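PDB 4D3D: imine reductase from Bacillus cereus, which catalyses the NADPH-dependent, S-selective reduction of the imine 2-methylpyrroline to the corresponding amine. Local coordinates for the interface of chains A and B. Residues are numbered along the deposited sequence; one frame, centred on the assembly and turned at random. Chains: chain A/B, Imine reductase.

The interface of chains A and B. Residues chain A 195, 198-199, 202; chain B 255, 283, 296, 299.
A:Trp195 turns its indole toward two phenylalanines of chain B and meets each in an edge-to-face pair, but with the roles exchanged. This is a patch of the dimer interface typical of imine reductases, in which the helical C-terminal domains of the two subunits interlock; here the long helix 182-210 of chain A lies against helices 252-268 and 274-288 and the 3-10 turn 296-299 of chain B, and the two-fold axis repeats the contact with the chains exchanged. Against B:Phe283 the indole offers a face: the phenyl ring stands almost upright on it, planes 81° apart, and its CZ comes down 3.6 Å from A:Trp195 CE3. Against B:Phe296 the indole offers its rim, for CZ3 points at the middle of the phenyl face and lies 4.0 Å from B:Phe296 CG. The same face of the indole that takes B:Phe283 also receives B:Gly255, whose CA sits 3.8 Å from A:Trp195 CZ2; having no side chain, this residue lets the backbone of helix 252-268 come up to the six-membered ring.

One turn along from the tryptophan, both methyls of A:Leu199 come over the CE1 rim of B:Phe283, on the side where B:Leu299 lies. CD1 reaches 3.6 Å from B:Phe283 CE1, while CD2 extends on toward CD1 of the ring. A:Leu199 CD1 also meets B:Leu299 CD1 at 3.9 Å, and that methyl in turn covers the centre of one face of B:Phe283 and probably helps to hold the ring's tilt from within its own subunit.

B:Phe296 carries CG between its backbone N and carbonyl carbon (chi1 89°), which directs the ring toward helix 182-210. A:Leu202 CD1 comes over its CE2 rim from the side opposite the indole, 3.9 Å from B:Phe296 CE2. The CE2-CZ rim of the same ring meets CB of A:Met198, 4.1 Å from CE2, beyond which the methionine chain curls at chi2 and chi3.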
ATOM      1  N   TRP A 195      -3.896  -4.611  -4.579  1.00 12.38           N
ATOM      2  CA  TRP A 195      -3.120  -4.480  -5.776  1.00 12.79           C
ATOM      3  C   TRP A 195      -2.340  -3.160  -5.817  1.00 12.77           C
ATOM      4  O   TRP A 195      -1.202  -3.120  -6.279  1.00 12.37           O
ATOM      5  CB  TRP A 195      -3.960  -4.606  -7.023  1.00 14.39           C
ATOM      6  CG  TRP A 195      -4.503  -5.953  -7.259  1.00 14.77           C
ATOM      7  CD1 TRP A 195      -5.820  -6.279  -7.353  1.00 18.22           C
ATOM      8  CD2 TRP A 195      -3.771  -7.165  -7.424  1.00 16.39           C
ATOM      9  NE1 TRP A 195      -5.946  -7.610  -7.605  1.00 17.12           N
ATOM     10  CE2 TRP A 195      -4.717  -8.179  -7.673  1.00 16.56           C
ATOM     11  CE3 TRP A 195      -2.452  -7.482  -7.464  1.00 16.08           C
ATOM     12  CZ2 TRP A 195      -4.350  -9.459  -7.867  1.00 20.01           C
ATOM     13  CZ3 TRP A 195      -2.062  -8.823  -7.715  1.00 21.28           C
ATOM     14  CH2 TRP A 195      -3.024  -9.786  -7.836  1.00 19.51           C
ATOM     15  N   MET A 198       0.525  -3.343  -3.172  1.00 11.99           N
ATOM     16  CA  MET A 198       1.568  -4.255  -3.570  1.00 13.01           C
ATOM     17  C   MET A 198       2.365  -3.749  -4.765  1.00 10.82           C
ATOM     18  O   MET A 198       3.593  -3.950  -4.829  1.00 12.80           O
ATOM     19  CB  MET A 198       1.027  -5.662  -3.819  1.00 13.20           C
ATOM     20  CG  MET A 198       0.645  -6.367  -2.523  1.00 13.28           C
ATOM     21  SD  MET A 198       1.862  -6.543  -1.223  1.00 15.29           S
ATOM     22  CE  MET A 198       3.105  -7.521  -2.034  1.00 16.42           C
ATOM     23  N   LEU A 199       1.677  -3.053  -5.702  1.00 11.79           N
ATOM     24  CA  LEU A 199       2.462  -2.497  -6.807  1.00 12.61           C
ATOM     25  C   LEU A 199       3.360  -1.367  -6.278  1.00 12.93           C
ATOM     26  O   LEU A 199       4.473  -1.174  -6.788  1.00 13.37           O
ATOM     27  CB  LEU A 199       1.669  -1.983  -7.956  1.00 15.24           C
ATOM     28  CG  LEU A 199       1.620  -2.866  -9.229  1.00 22.79           C
ATOM     29  CD1 LEU A 199       1.351  -4.287  -8.971  1.00 28.21           C
ATOM     30  CD2 LEU A 199       0.687  -2.231 -10.288  1.00 26.00           C
ATOM     31  N   LEU A 202       6.533  -3.029  -5.162  1.00 12.06           N
ATOM     32  CA  LEU A 202       7.400  -3.428  -6.244  1.00 11.41           C
ATOM     33  C   LEU A 202       8.081  -2.207  -6.844  1.00 12.10           C
ATOM     34  O   LEU A 202       9.266  -2.262  -7.140  1.00 11.98           O
ATOM     35  CB  LEU A 202       6.663  -4.191  -7.333  1.00 13.32           C
ATOM     36  CG  LEU A 202       6.086  -5.544  -6.855  1.00 14.58           C
ATOM     37  CD1 LEU A 202       5.249  -6.106  -7.957  1.00 16.38           C
ATOM     38  CD2 LEU A 202       7.177  -6.566  -6.529  1.00 14.58           C
TER
ATOM     39  N   GLY B 255      -4.201 -11.884 -12.149  1.00 14.83           N
ATOM     40  CA  GLY B 255      -4.062 -10.532 -11.549  1.00 14.29           C
ATOM     41  C   GLY B 255      -4.662  -9.473 -12.408  1.00 15.74           C
ATOM     42  O   GLY B 255      -5.365  -8.604 -11.922  1.00 15.52           O
ATOM     43  N   PHE B 283      -0.112  -3.652 -15.301  1.00 13.37           N
ATOM     44  CA  PHE B 283      -0.443  -5.076 -15.585  1.00 14.02           C
ATOM     45  C   PHE B 283      -0.479  -5.352 -17.086  1.00 13.62           C
ATOM     46  O   PHE B 283       0.077  -6.369 -17.527  1.00 15.71           O
ATOM     47  CB  PHE B 283      -1.760  -5.477 -14.952  1.00 12.93           C
ATOM     48  CG  PHE B 283      -1.631  -5.898 -13.476  1.00 15.48           C
ATOM     49  CD1 PHE B 283      -1.501  -4.956 -12.475  1.00 15.04           C
ATOM     50  CD2 PHE B 283      -1.643  -7.232 -13.140  1.00 15.03           C
ATOM     51  CE1 PHE B 283      -1.284  -5.381 -11.179  1.00 16.08           C
ATOM     52  CE2 PHE B 283      -1.492  -7.654 -11.802  1.00 15.40           C
ATOM     53  CZ  PHE B 283      -1.337  -6.688 -10.840  1.00 16.79           C
ATOM     54  N   PHE B 296       2.799 -12.093 -10.641  1.00 14.90           N
ATOM     55  CA  PHE B 296       2.749 -10.593 -10.731  1.00 15.32           C
ATOM     56  C   PHE B 296       3.987  -9.894 -10.291  1.00 16.19           C
ATOM     57  O   PHE B 296       4.164  -8.707 -10.677  1.00 14.49           O
ATOM     58  CB  PHE B 296       1.501 -10.049 -10.046  1.00 17.26           C
ATOM     59  CG  PHE B 296       1.681  -9.764  -8.559  1.00 20.88           C
ATOM     60  CD1 PHE B 296       1.501 -10.755  -7.617  1.00 22.36           C
ATOM     61  CD2 PHE B 296       1.972  -8.485  -8.126  1.00 22.66           C
ATOM     62  CE1 PHE B 296       1.627 -10.470  -6.266  1.00 23.28           C
ATOM     63  CE2 PHE B 296       2.109  -8.189  -6.795  1.00 25.97           C
ATOM     64  CZ  PHE B 296       1.934  -9.188  -5.848  1.00 26.43           C
ATOM     65  N   LEU B 299       6.142  -7.849 -12.731  1.00 15.04           N
ATOM     66  CA  LEU B 299       5.957  -6.409 -12.998  1.00 14.62           C
ATOM     67  C   LEU B 299       7.102  -5.498 -12.524  1.00 15.10           C
ATOM     68  O   LEU B 299       7.222  -4.372 -13.049  1.00 16.57           O
ATOM     69  CB  LEU B 299       4.617  -5.894 -12.515  1.00 14.03           C
ATOM     70  CG  LEU B 299       3.347  -6.567 -13.068  1.00 13.61           C
ATOM     71  CD1 LEU B 299       2.092  -6.126 -12.381  1.00 17.76           C
ATOM     72  CD2 LEU B 299       3.269  -6.341 -14.579  1.00 14.26           C
TER